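Local coordinates for protein probable mannosyltransferase KTR4 (Saccharomyces cerevisiae, PDB 5A07) that belongs to the GT-A clan of glycosyltransferases, is a probable mannosyltransferase, and holds guanosine-5'-diphosphate together with a manganese ion, at residues N290-W295 / R423-E428; E270-S275 / Q339-K344; S48-L53 / F279-P284; E335-Y340 / A355-L360. One frame throughout, in Å; residues are numbered along the deposited sequence.

Contact 1 of 4, residues N290-W295 / R423-E428; sequences NGAFAW and RHSMSE
S425 OG is linked to W295 N through a single water, which is hydrogen-bonded to OG (2.9 Å) and accepts from W295 N at 3.1 Å. The bridge lies at the start of helix 293-297, beside the helix that carries H424. A292, the centre of an inverse gamma turn, takes the N-cap position of helix 293-297 but, being alanine, has no polar side chain for a backbone N-H of the first turn, and the bridging water serves that of W295 instead. With OG beside its own backbone N (chi1 -60°), the hydroxyl of S425 lies 4.0 Å from A292 CB and 3.9 Å from W295 CB, a polar atom lodged among methyl and methylene groups.

W295 runs on away from S425. Its NE1 is hydrogen-bonded to N261 OD1 and its ring stacks on F317, which joins it to the mixed sheet of the GT-A fold; W421, met edge-to-face, joins it to helix 418-425. A294 supplies the apolar half of the contact: its methyl carbon CB is 3.6 Å from H424 CB and reaches on to CG and ND1 at an oblique angle to the imidazole. One face of that ring is covered by R423 CG, offset toward the rim and 3.6 Å above the plane.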
loop_
_atom_site.group_PDB
_atom_site.type_symbol
_atom_site.label_atom_id
_atom_site.label_comp_id
_atom_site.label_asym_id
_atom_site.label_seq_id
_atom_site.Cartn_x
_atom_site.Cartn_y
_atom_site.Cartn_z
ATOM N N ASN B 290 6.500 -7.998 17.251
ATOM C CA ASN B 290 5.385 -8.561 16.536
ATOM C C ASN B 290 5.304 -8.155 15.041
ATOM O O ASN B 290 4.192 -8.092 14.485
ATOM C CB ASN B 290 4.038 -8.244 17.228
ATOM C CG ASN B 290 2.933 -9.279 16.880
ATOM O OD1 ASN B 290 1.662 -9.011 16.742
ATOM N ND2 ASN B 290 3.397 -10.490 16.701
ATOM N N GLY B 291 6.445 -7.921 14.425
ATOM C CA GLY B 291 6.527 -7.597 13.009
ATOM C C GLY B 291 6.098 -8.741 12.106
ATOM O O GLY B 291 6.081 -9.944 12.488
ATOM N N ALA B 292 5.778 -8.384 10.865
ATOM C CA ALA B 292 5.274 -9.366 9.922
ATOM C C ALA B 292 6.393 -10.143 9.271
ATOM O O ALA B 292 6.562 -10.124 8.074
ATOM C CB ALA B 292 4.399 -8.687 8.889
ATOM N N PHE B 293 7.189 -10.862 10.069
ATOM C CA PHE B 293 8.413 -11.446 9.555
ATOM C C PHE B 293 8.217 -12.625 8.641
ATOM O O PHE B 293 8.919 -12.752 7.670
ATOM C CB PHE B 293 9.339 -11.844 10.723
ATOM C CG PHE B 293 9.615 -10.712 11.656
ATOM C CD1 PHE B 293 10.204 -9.547 11.209
ATOM C CD2 PHE B 293 9.291 -10.810 12.995
ATOM C CE1 PHE B 293 10.451 -8.482 12.080
ATOM C CE2 PHE B 293 9.559 -9.758 13.859
ATOM C CZ PHE B 293 10.112 -8.580 13.389
ATOM N N ALA B 294 7.232 -13.485 8.920
ATOM C CA ALA B 294 6.979 -14.577 8.058
ATOM C C ALA B 294 6.566 -14.126 6.619
ATOM O O ALA B 294 6.997 -14.693 5.595
ATOM C CB ALA B 294 5.927 -15.466 8.704
ATOM N N TRP B 295 5.750 -13.111 6.561
ATOM C CA TRP B 295 5.301 -12.535 5.282
ATOM C C TRP B 295 6.455 -12.044 4.438
ATOM O O TRP B 295 6.460 -12.262 3.221
ATOM C CB TRP B 295 4.350 -11.389 5.582
ATOM C CG TRP B 295 3.711 -10.658 4.467
ATOM C CD1 TRP B 295 2.859 -11.154 3.542
ATOM C CD2 TRP B 295 3.821 -9.260 4.182
ATOM N NE1 TRP B 295 2.440 -10.164 2.692
ATOM C CE2 TRP B 295 2.984 -8.987 3.088
ATOM C CE3 TRP B 295 4.533 -8.234 4.725
ATOM C CZ2 TRP B 295 2.874 -7.724 2.532
ATOM C CZ3 TRP B 295 4.388 -6.963 4.201
ATOM C CH2 TRP B 295 3.564 -6.726 3.108
ATOM N N ARG B 423 -2.387 -16.448 6.433
ATOM C CA ARG B 423 -1.794 -17.595 7.166
ATOM C C ARG B 423 -0.903 -17.169 8.326
ATOM O O ARG B 423 -0.949 -17.783 9.404
ATOM C CB ARG B 423 -1.023 -18.450 6.193
ATOM C CG ARG B 423 -0.277 -19.661 6.812
ATOM C CD ARG B 423 0.456 -20.446 5.744
ATOM N NE ARG B 423 -0.529 -20.951 4.840
ATOM C CZ ARG B 423 -0.598 -20.782 3.501
ATOM N NH1 ARG B 423 0.353 -20.157 2.844
ATOM N NH2 ARG B 423 -1.650 -21.289 2.854
ATOM N N HIS B 424 -0.095 -16.141 8.128
ATOM C CA HIS B 424 0.999 -15.806 9.054
ATOM C C HIS B 424 0.868 -14.490 9.792
ATOM O O HIS B 424 1.537 -14.275 10.825
ATOM C CB HIS B 424 2.335 -15.754 8.324
ATOM C CG HIS B 424 2.745 -17.073 7.785
ATOM N ND1 HIS B 424 3.196 -18.094 8.597
ATOM C CD2 HIS B 424 2.785 -17.537 6.528
ATOM C CE1 HIS B 424 3.473 -19.140 7.852
ATOM N NE2 HIS B 424 3.225 -18.834 6.590
ATOM N N SER B 425 0.064 -13.568 9.292
ATOM C CA SER B 425 0.063 -12.263 9.870
ATOM C C SER B 425 -1.188 -11.962 10.598
ATOM O O SER B 425 -1.210 -11.009 11.347
ATOM C CB SER B 425 0.260 -11.147 8.857
ATOM O OG SER B 425 1.466 -11.290 8.191
ATOM N N MET B 426 -2.240 -12.720 10.405
ATOM C CA MET B 426 -3.486 -12.403 11.077
ATOM C C MET B 426 -3.706 -13.294 12.308
ATOM O O MET B 426 -3.783 -14.501 12.174
ATOM C CB MET B 426 -4.648 -12.526 10.102
ATOM C CG MET B 426 -4.594 -11.466 8.940
ATOM S SD MET B 426 -5.867 -11.711 7.689
ATOM C CE MET B 426 -7.327 -11.136 8.492
ATOM N N SER B 427 -3.859 -12.687 13.471
ATOM C CA SER B 427 -4.263 -13.481 14.642
ATOM C C SER B 427 -5.764 -13.552 14.734
ATOM O O SER B 427 -6.490 -12.977 13.893
ATOM C CB SER B 427 -3.695 -12.867 15.895
ATOM O OG SER B 427 -4.329 -11.616 16.152
ATOM N N GLU B 428 -6.250 -14.209 15.797
ATOM C CA GLU B 428 -7.714 -14.433 16.006
ATOM C C GLU B 428 -8.505 -13.105 15.901
ATOM O O GLU B 428 -9.534 -13.067 15.266
ATOM C CB GLU B 428 -8.032 -15.169 17.377
ATOM C CG GLU B 428 -7.519 -14.430 18.591
ATOM C CD GLU B 428 -7.105 -15.256 19.872
ATOM O OE1 GLU B 428 -6.085 -15.982 19.819
ATOM O OE2 GLU B 428 -7.770 -15.067 20.949
HETATM O O HOH W 1 3.981 -12.391 9.059
#

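Contact 2 of 4, residues E270-S275 / Q339-K344; sequences ETLWTS and QYLEEK
Helix-against-helix packing within the GT-A fold joins the first turn of helix 272-282 to the last turns of helix 332-344, with L272 and S275 facing Y340, L341 and K344. Its apolar part is a meeting of leucine methyls, L272 CD1 and L341 CD2 at 3.8 Å. L272 gets there with CG anti to its backbone N (chi1 172°), which brings CD1 to the L341 methyls.

S275 is the centre of the other half and uses two different atoms. Its carbonyl O comes within 3.3 Å of Y340 CE2, obliquely to the ring, while its hydroxyl OG faces the aliphatic end of K344, 3.7 Å from CE. K344 turns twice, at chi2 and chi3, so that its chain folds over S275 instead of stretching straight out; NZ ends 4.1 Å from the same OG. No hydrogen bond links the two segments.

Elsewhere on helix 332-344, the E342 carboxylate makes a salt bridge to R210 of helix 203-214. W352, in the loop before helix 354-365, touches both leucines; helix 354-365 itself lies against them, P356 and L360 meeting L272 and V357 meeting L341, and F279 of helix 272-282 brings its ring to Y340.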
loop_
_atom_site.group_PDB
_atom_site.type_symbol
_atom_site.label_atom_id
_atom_site.label_comp_id
_atom_site.label_asym_id
_atom_site.label_seq_id
_atom_site.Cartn_x
_atom_site.Cartn_y
_atom_site.Cartn_z
ATOM N N GLU B 270 16.584 -5.306 -6.797
ATOM C CA GLU B 270 17.707 -6.237 -6.582
ATOM C C GLU B 270 18.369 -6.115 -5.227
ATOM O O GLU B 270 18.593 -7.149 -4.553
ATOM C CB GLU B 270 18.761 -6.066 -7.692
ATOM C CG GLU B 270 19.914 -7.036 -7.520
ATOM C CD GLU B 270 20.845 -7.065 -8.731
ATOM O OE1 GLU B 270 20.912 -6.038 -9.421
ATOM O OE2 GLU B 270 21.484 -8.114 -8.973
ATOM N N THR B 271 18.688 -4.920 -4.769
ATOM C CA THR B 271 19.347 -4.732 -3.486
ATOM C C THR B 271 18.546 -4.072 -2.388
ATOM O O THR B 271 19.083 -3.712 -1.366
ATOM C CB THR B 271 20.688 -3.932 -3.610
ATOM O OG1 THR B 271 20.442 -2.561 -4.018
ATOM C CG2 THR B 271 21.651 -4.648 -4.595
ATOM N N LEU B 272 17.242 -3.975 -2.509
ATOM C CA LEU B 272 16.480 -3.301 -1.462
ATOM C C LEU B 272 16.457 -4.089 -0.109
ATOM O O LEU B 272 16.664 -3.540 0.953
ATOM C CB LEU B 272 15.052 -3.004 -1.959
ATOM C CG LEU B 272 14.087 -2.468 -0.898
ATOM C CD1 LEU B 272 14.535 -1.150 -0.318
ATOM C CD2 LEU B 272 12.723 -2.315 -1.616
ATOM N N TRP B 273 16.243 -5.373 -0.195
ATOM C CA TRP B 273 16.265 -6.236 1.014
ATOM C C TRP B 273 17.660 -6.243 1.668
ATOM O O TRP B 273 17.792 -6.075 2.855
ATOM C CB TRP B 273 15.897 -7.695 0.612
ATOM C CG TRP B 273 15.934 -8.644 1.772
ATOM C CD1 TRP B 273 16.904 -9.574 2.034
ATOM C CD2 TRP B 273 15.030 -8.667 2.891
ATOM N NE1 TRP B 273 16.644 -10.189 3.236
ATOM C CE2 TRP B 273 15.478 -9.677 3.761
ATOM C CE3 TRP B 273 13.855 -7.971 3.204
ATOM C CZ2 TRP B 273 14.830 -9.975 4.961
ATOM C CZ3 TRP B 273 13.192 -8.260 4.385
ATOM C CH2 TRP B 273 13.657 -9.283 5.246
ATOM N N THR B 274 18.702 -6.474 0.887
ATOM C CA THR B 274 20.074 -6.580 1.492
ATOM C C THR B 274 20.438 -5.277 2.136
ATOM O O THR B 274 20.941 -5.255 3.247
ATOM C CB THR B 274 21.125 -7.069 0.470
ATOM O OG1 THR B 274 21.058 -6.290 -0.718
ATOM C CG2 THR B 274 20.768 -8.463 0.010
ATOM N N SER B 275 20.088 -4.152 1.508
ATOM C CA SER B 275 20.320 -2.863 2.162
ATOM C C SER B 275 19.480 -2.677 3.402
ATOM O O SER B 275 19.908 -2.089 4.398
ATOM C CB SER B 275 20.057 -1.678 1.213
ATOM O OG SER B 275 20.806 -1.817 0.043
ATOM N N GLN B 339 15.935 7.985 4.967
ATOM C CA GLN B 339 17.298 8.564 4.806
ATOM C C GLN B 339 18.365 7.565 4.346
ATOM O O GLN B 339 19.112 7.810 3.361
ATOM C CB GLN B 339 17.752 9.262 6.082
ATOM C CG GLN B 339 18.968 10.187 5.831
ATOM C CD GLN B 339 18.961 10.956 4.446
ATOM O OE1 GLN B 339 18.051 11.757 4.154
ATOM N NE2 GLN B 339 19.974 10.673 3.582
ATOM N N TYR B 340 18.337 6.387 4.939
ATOM C CA TYR B 340 19.241 5.321 4.552
ATOM C C TYR B 340 19.040 4.917 3.110
ATOM O O TYR B 340 20.007 4.799 2.296
ATOM C CB TYR B 340 19.045 4.104 5.496
ATOM C CG TYR B 340 20.134 3.054 5.388
ATOM C CD1 TYR B 340 21.279 3.104 6.186
ATOM C CD2 TYR B 340 20.007 2.008 4.502
ATOM C CE1 TYR B 340 22.247 2.127 6.093
ATOM C CE2 TYR B 340 20.998 1.041 4.378
ATOM C CZ TYR B 340 22.112 1.110 5.186
ATOM O OH TYR B 340 23.081 0.159 5.078
ATOM N N LEU B 341 17.774 4.734 2.729
ATOM C CA LEU B 341 17.554 4.368 1.333
ATOM C C LEU B 341 17.952 5.516 0.372
ATOM O O LEU B 341 18.354 5.253 -0.759
ATOM C CB LEU B 341 16.064 3.980 1.106
ATOM C CG LEU B 341 15.563 2.782 1.948
ATOM C CD1 LEU B 341 14.073 2.515 1.664
ATOM C CD2 LEU B 341 16.379 1.534 1.695
ATOM N N GLU B 342 17.708 6.746 0.781
ATOM C CA GLU B 342 18.072 7.934 -0.040
ATOM C C GLU B 342 19.587 7.877 -0.335
ATOM O O GLU B 342 19.980 7.939 -1.491
ATOM C CB GLU B 342 17.702 9.220 0.699
ATOM C CG GLU B 342 18.122 10.534 0.013
ATOM C CD GLU B 342 17.411 10.817 -1.319
ATOM O OE1 GLU B 342 16.596 10.000 -1.821
ATOM O OE2 GLU B 342 17.630 11.903 -1.895
ATOM N N GLU B 343 20.381 7.589 0.695
ATOM C CA GLU B 343 21.849 7.465 0.572
ATOM C C GLU B 343 22.291 6.367 -0.333
ATOM O O GLU B 343 23.185 6.555 -1.094
ATOM C CB GLU B 343 22.510 7.297 1.924
ATOM C CG GLU B 343 22.645 8.613 2.674
ATOM C CD GLU B 343 22.713 8.499 4.210
ATOM O OE1 GLU B 343 22.989 7.392 4.756
ATOM O OE2 GLU B 343 22.482 9.546 4.886
ATOM N N LYS B 344 21.602 5.233 -0.344
ATOM C CA LYS B 344 21.912 4.169 -1.291
ATOM C C LYS B 344 21.635 4.479 -2.716
ATOM O O LYS B 344 22.212 3.852 -3.577
ATOM C CB LYS B 344 21.087 2.882 -1.009
ATOM C CG LYS B 344 21.187 2.305 0.396
ATOM C CD LYS B 344 22.612 1.970 0.822
ATOM C CE LYS B 344 23.244 0.955 -0.064
ATOM N NZ LYS B 344 24.285 0.260 0.759
#

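Contact 3 of 4, residues S48-L53 / F279-P284; sequences SIMDRL and FVEEHP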
loop_
_atom_site.group_PDB
_atom_site.type_symbol
_atom_site.label_atom_id
_atom_site.label_comp_id
_atom_site.label_asym_id
_atom_site.label_seq_id
_atom_site.Cartn_x
_atom_site.Cartn_y
_atom_site.Cartn_z
ATOM N N SER B 48 16.372 -14.220 18.107
ATOM C CA SER B 48 15.359 -15.012 17.433
ATOM C C SER B 48 14.781 -14.249 16.165
ATOM O O SER B 48 14.592 -14.838 15.110
ATOM C CB SER B 48 14.255 -15.303 18.435
ATOM O OG SER B 48 13.034 -15.506 17.762
ATOM N N ILE B 49 14.567 -12.937 16.288
ATOM C CA ILE B 49 14.079 -12.156 15.141
ATOM C C ILE B 49 15.096 -12.151 14.029
ATOM O O ILE B 49 14.770 -12.436 12.848
ATOM C CB ILE B 49 13.723 -10.741 15.558
ATOM C CG1 ILE B 49 12.469 -10.816 16.468
ATOM C CG2 ILE B 49 13.481 -9.899 14.304
ATOM C CD1 ILE B 49 12.114 -9.514 17.134
ATOM N N MET B 50 16.370 -11.912 14.397
ATOM C CA MET B 50 17.452 -11.957 13.409
ATOM C C MET B 50 17.638 -13.300 12.731
ATOM O O MET B 50 17.918 -13.338 11.542
ATOM C CB MET B 50 18.791 -11.461 13.972
ATOM C CG MET B 50 18.706 -10.035 14.476
ATOM S SD MET B 50 18.244 -8.799 13.212
ATOM C CE MET B 50 19.680 -8.907 12.204
ATOM N N ASP B 51 17.428 -14.390 13.449
ATOM C CA ASP B 51 17.515 -15.697 12.831
ATOM C C ASP B 51 16.406 -15.810 11.790
ATOM O O ASP B 51 16.652 -16.257 10.678
ATOM C CB ASP B 51 17.306 -16.837 13.872
ATOM C CG ASP B 51 18.515 -17.022 14.820
ATOM O OD1 ASP B 51 19.633 -16.623 14.464
ATOM O OD2 ASP B 51 18.325 -17.587 15.914
ATOM N N ARG B 52 15.194 -15.434 12.156
ATOM C CA ARG B 52 14.087 -15.554 11.174
ATOM C C ARG B 52 14.345 -14.682 9.955
ATOM O O ARG B 52 14.060 -15.096 8.851
ATOM C CB ARG B 52 12.768 -15.140 11.801
ATOM C CG ARG B 52 12.181 -16.303 12.547
ATOM C CD ARG B 52 11.741 -15.907 13.917
ATOM N NE ARG B 52 10.491 -15.182 13.930
ATOM C CZ ARG B 52 10.094 -14.405 14.944
ATOM N NH1 ARG B 52 10.845 -14.208 16.054
ATOM N NH2 ARG B 52 8.933 -13.816 14.847
ATOM N N LEU B 53 14.951 -13.518 10.148
ATOM C CA LEU B 53 15.169 -12.591 9.001
ATOM C C LEU B 53 16.265 -13.063 8.063
ATOM O O LEU B 53 16.387 -12.540 6.958
ATOM C CB LEU B 53 15.490 -11.217 9.478
ATOM C CG LEU B 53 14.309 -10.485 10.086
ATOM C CD1 LEU B 53 14.777 -9.130 10.565
ATOM C CD2 LEU B 53 13.174 -10.356 9.118
ATOM N N PHE B 279 20.557 -1.938 7.271
ATOM C CA PHE B 279 20.021 -0.915 8.158
ATOM C C PHE B 279 19.522 -1.489 9.475
ATOM O O PHE B 279 19.733 -0.912 10.543
ATOM C CB PHE B 279 18.858 -0.159 7.441
ATOM C CG PHE B 279 18.122 0.795 8.308
ATOM C CD1 PHE B 279 18.583 2.090 8.479
ATOM C CD2 PHE B 279 16.930 0.454 8.862
ATOM C CE1 PHE B 279 17.889 2.988 9.299
ATOM C CE2 PHE B 279 16.227 1.334 9.669
ATOM C CZ PHE B 279 16.690 2.616 9.848
ATOM N N VAL B 280 18.829 -2.616 9.395
ATOM C CA VAL B 280 18.280 -3.253 10.607
ATOM C C VAL B 280 19.398 -3.742 11.563
ATOM O O VAL B 280 19.253 -3.602 12.756
ATOM C CB VAL B 280 17.345 -4.431 10.218
ATOM C CG1 VAL B 280 17.117 -5.364 11.362
ATOM C CG2 VAL B 280 16.009 -3.895 9.702
ATOM N N GLU B 281 20.474 -4.325 11.023
ATOM C CA GLU B 281 21.650 -4.700 11.862
ATOM C C GLU B 281 22.165 -3.477 12.609
ATOM O O GLU B 281 22.443 -3.584 13.767
ATOM C CB GLU B 281 22.749 -5.413 11.025
ATOM C CG GLU B 281 22.452 -6.910 10.817
ATOM C CD GLU B 281 22.703 -7.473 9.393
ATOM O OE1 GLU B 281 23.593 -6.943 8.646
ATOM O OE2 GLU B 281 21.984 -8.454 9.002
ATOM N N GLU B 282 22.237 -2.302 11.978
ATOM C CA GLU B 282 22.655 -1.063 12.673
ATOM C C GLU B 282 21.629 -0.483 13.630
ATOM O O GLU B 282 21.978 0.284 14.483
ATOM C CB GLU B 282 23.047 0.040 11.665
ATOM C CG GLU B 282 24.236 -0.321 10.774
ATOM C CD GLU B 282 24.383 0.634 9.561
ATOM O OE1 GLU B 282 24.150 1.852 9.719
ATOM O OE2 GLU B 282 24.706 0.180 8.436
ATOM N N HIS B 283 20.342 -0.813 13.487
ATOM C CA HIS B 283 19.327 -0.270 14.380
ATOM C C HIS B 283 18.317 -1.302 14.853
ATOM O O HIS B 283 17.106 -1.151 14.601
ATOM C CB HIS B 283 18.528 0.818 13.664
ATOM C CG HIS B 283 19.368 1.920 13.150
ATOM N ND1 HIS B 283 19.674 3.022 13.916
ATOM C CD2 HIS B 283 19.996 2.084 11.972
ATOM C CE1 HIS B 283 20.456 3.823 13.231
ATOM N NE2 HIS B 283 20.664 3.279 12.049
ATOM N N PRO B 284 18.771 -2.311 15.595
ATOM C CA PRO B 284 17.877 -3.376 16.071
ATOM C C PRO B 284 16.739 -2.933 16.921
ATOM O O PRO B 284 15.684 -3.613 16.948
ATOM C CB PRO B 284 18.779 -4.292 16.921
ATOM C CG PRO B 284 20.055 -3.577 17.089
ATOM C CD PRO B 284 20.160 -2.468 16.068
#
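M50 does the reaching across this contact, and it meets V280 and E281 by van der Waals packing, with no hydrogen bond between the segments. Its sulfur SD lies 4.1 Å from V280 CG1, the two side chains sliding past each other in opposite directions, and its terminal methyl CE goes on to E281 CG at 3.7 Å. Bends at both chi2 (-60°) and chi3 (-67°) curl the thioether so that SD serves the valine and CE the glutamate. The carboxylate is near as well, with E281 OE2 4.0 Å from M50 CE, so the methyl touches the acidic side chain along more than its methylene. L287, in a nearby loop, touches both M50 and V280.

Of the polar bonds, L53 O takes K297 NZ, and R52 NH1 donates to S48 OG, one turn back, at 3.1 Å. At the other helix end H283 N makes weak bonds to the carbonyl oxygens of F279 and V280, and H283 CD2 settles 3.5 Å above the F279 ring, offset toward its rim.

L53 faces the same neighbour and also touches F293 and L364. What results is a partly buried helix pair, the first modelled helix, 43-53, laid beside the end of helix 272-282 at the periphery of a GT-A fold.

Contact 4 of 4, residues E335-Y340 / A355-L360; sequences EKYMQY and APVRSL
Y337 meets V357 and L360 where helix 332-344 crosses helix 354-365 in the GT-A domain, a buried helix pair running closer to antiparallel than parallel: the local axes come within 11.2 Å at an angle of 139°. From CB, which points at the facing helix, CG swings anti to the backbone N (chi1 177°) and sends the ring into the interface. Its CE2 edge meets the carbonyl of V357, whose O lies near the ring plane and 3.7 Å from CE2, and V357 CG1 is a looser neighbour of the same ring carbon. Farther out, CZ nears L360 CB. At the tip, OH is 3.5 Å from both CB and CD1 of L360, so the hydroxyl is flanked by hydrocarbon on this side; its polar need is met elsewhere, in a hydrogen bond with T276 OG1 of helix 272-282.

M338 fills in beside the tyrosine. Curled at chi2 and chi3, it crosses V357 and puts CE 3.6 Å from V357 CG1, with SD at 3.9 Å from the same methyl.

Behind the interface R358, whose CB points away from the facing helix, makes a salt bridge through NH2 to E322. A355 O takes two donors from S359: backbone N at 3.0 Å, and hydroxyl OG at 2.7 Å from 43° above the carbonyl plane.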
loop_
_atom_site.group_PDB
_atom_site.type_symbol
_atom_site.label_atom_id
_atom_site.label_comp_id
_atom_site.label_asym_id
_atom_site.label_seq_id
_atom_site.Cartn_x
_atom_site.Cartn_y
_atom_site.Cartn_z
ATOM N N GLU B 335 11.474 7.464 9.221
ATOM C CA GLU B 335 12.297 8.565 8.648
ATOM C C GLU B 335 13.779 8.214 8.496
ATOM O O GLU B 335 14.422 8.512 7.472
ATOM C CB GLU B 335 12.151 9.796 9.499
ATOM C CG GLU B 335 10.715 10.329 9.591
ATOM C CD GLU B 335 10.317 11.136 8.365
ATOM O OE1 GLU B 335 10.576 10.680 7.212
ATOM O OE2 GLU B 335 9.750 12.245 8.570
ATOM N N LYS B 336 14.318 7.473 9.472
ATOM C CA LYS B 336 15.718 7.029 9.381
ATOM C C LYS B 336 15.906 6.029 8.286
ATOM O O LYS B 336 16.930 6.032 7.521
ATOM C CB LYS B 336 16.138 6.426 10.709
ATOM C CG LYS B 336 16.140 7.437 11.832
ATOM C CD LYS B 336 17.394 8.306 11.769
ATOM C CE LYS B 336 17.540 9.028 13.121
ATOM N NZ LYS B 336 18.361 10.249 12.963
ATOM N N TYR B 337 14.913 5.143 8.153
ATOM C CA TYR B 337 15.012 4.184 7.076
ATOM C C TYR B 337 14.991 4.911 5.752
ATOM O O TYR B 337 15.716 4.549 4.807
ATOM C CB TYR B 337 13.853 3.138 7.234
ATOM C CG TYR B 337 13.732 2.103 6.191
ATOM C CD1 TYR B 337 14.799 1.325 5.830
ATOM C CD2 TYR B 337 12.471 1.794 5.619
ATOM C CE1 TYR B 337 14.658 0.314 4.890
ATOM C CE2 TYR B 337 12.328 0.815 4.654
ATOM C CZ TYR B 337 13.406 0.045 4.326
ATOM O OH TYR B 337 13.267 -0.910 3.377
ATOM N N MET B 338 14.075 5.881 5.619
ATOM C CA MET B 338 14.003 6.623 4.333
ATOM C C MET B 338 15.369 7.312 3.993
ATOM O O MET B 338 15.857 7.246 2.854
ATOM C CB MET B 338 12.880 7.702 4.376
ATOM C CG MET B 338 11.450 7.170 4.446
ATOM S SD MET B 338 11.098 5.930 3.179
ATOM C CE MET B 338 11.287 4.447 4.144
ATOM N N GLN B 339 15.935 7.985 4.967
ATOM C CA GLN B 339 17.298 8.564 4.806
ATOM C C GLN B 339 18.365 7.565 4.346
ATOM O O GLN B 339 19.112 7.810 3.361
ATOM C CB GLN B 339 17.752 9.262 6.082
ATOM C CG GLN B 339 18.968 10.187 5.831
ATOM C CD GLN B 339 18.961 10.956 4.446
ATOM O OE1 GLN B 339 18.051 11.757 4.154
ATOM N NE2 GLN B 339 19.974 10.673 3.582
ATOM N N TYR B 340 18.337 6.387 4.939
ATOM C CA TYR B 340 19.241 5.321 4.552
ATOM C C TYR B 340 19.040 4.917 3.110
ATOM O O TYR B 340 20.007 4.799 2.296
ATOM C CB TYR B 340 19.045 4.104 5.496
ATOM C CG TYR B 340 20.134 3.054 5.388
ATOM C CD1 TYR B 340 21.279 3.104 6.186
ATOM C CD2 TYR B 340 20.007 2.008 4.502
ATOM C CE1 TYR B 340 22.247 2.127 6.093
ATOM C CE2 TYR B 340 20.998 1.041 4.378
ATOM C CZ TYR B 340 22.112 1.110 5.186
ATOM O OH TYR B 340 23.081 0.159 5.078
ATOM N N ALA B 355 5.667 0.949 -2.842
ATOM C CA ALA B 355 4.954 -0.180 -2.247
ATOM C C ALA B 355 5.886 -1.142 -1.447
ATOM O O ALA B 355 5.689 -1.304 -0.247
ATOM C CB ALA B 355 4.147 -0.889 -3.289
ATOM N N PRO B 356 6.963 -1.656 -2.049
ATOM C CA PRO B 356 7.870 -2.472 -1.208
ATOM C C PRO B 356 8.546 -1.737 -0.088
ATOM O O PRO B 356 8.756 -2.276 0.992
ATOM C CB PRO B 356 8.868 -3.088 -2.232
ATOM C CG PRO B 356 8.773 -2.174 -3.446
ATOM C CD PRO B 356 7.354 -1.673 -3.469
ATOM N N VAL B 357 8.917 -0.488 -0.325
ATOM C CA VAL B 357 9.533 0.324 0.697
ATOM C C VAL B 357 8.632 0.580 1.862
ATOM O O VAL B 357 9.015 0.398 3.036
ATOM C CB VAL B 357 10.034 1.655 0.088
ATOM C CG1 VAL B 357 10.463 2.670 1.157
ATOM C CG2 VAL B 357 11.158 1.372 -0.902
ATOM N N ARG B 358 7.415 1.052 1.594
ATOM C CA ARG B 358 6.429 1.240 2.687
ATOM C C ARG B 358 6.186 -0.079 3.436
ATOM O O ARG B 358 6.079 -0.090 4.681
ATOM C CB ARG B 358 5.081 1.740 2.081
ATOM C CG ARG B 358 3.967 1.929 3.079
ATOM C CD ARG B 358 3.785 3.374 3.413
ATOM N NE ARG B 358 3.195 4.112 2.288
ATOM C CZ ARG B 358 3.789 5.110 1.638
ATOM N NH1 ARG B 358 5.014 5.547 2.016
ATOM N NH2 ARG B 358 3.140 5.715 0.657
ATOM N N SER B 359 6.086 -1.162 2.674
ATOM C CA SER B 359 5.698 -2.486 3.203
ATOM C C SER B 359 6.820 -3.081 4.089
ATOM O O SER B 359 6.530 -3.627 5.145
ATOM C CB SER B 359 5.384 -3.471 2.077
ATOM O OG SER B 359 4.278 -3.017 1.319
ATOM N N LEU B 360 8.070 -2.864 3.705
ATOM C CA LEU B 360 9.207 -3.330 4.559
ATOM C C LEU B 360 9.251 -2.618 5.878
ATOM O O LEU B 360 9.389 -3.220 6.939
ATOM C CB LEU B 360 10.565 -3.162 3.822
ATOM C CG LEU B 360 10.743 -4.159 2.738
ATOM C CD1 LEU B 360 11.880 -3.751 1.797
ATOM C CD2 LEU B 360 11.074 -5.526 3.288
#

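How the contacts relate
Contacts 2 and 4 are one continuous core, their centres 9 Å apart: they share Q339 and Y340 on helix 332-344, and L341 CD1 of contact 2 lies 3.6 Å from V357 CG1 of contact 4. Contact 3 uses the far end of the helix that begins contact 2, with centres about 15 Å apart. From there the packing passes to contact 1, where F293 CD1 lies 3.7 Å from L53 CD2. Contact 1 also touches contact 4 directly, W295 CH2 being 3.9 Å from S359 CB. Contact 4 stands outside the ligand pocket, the V357 side chain about 13 Å from guanosine-5'-diphosphate, whose pocket includes the manganese-binding residues E232 and H381.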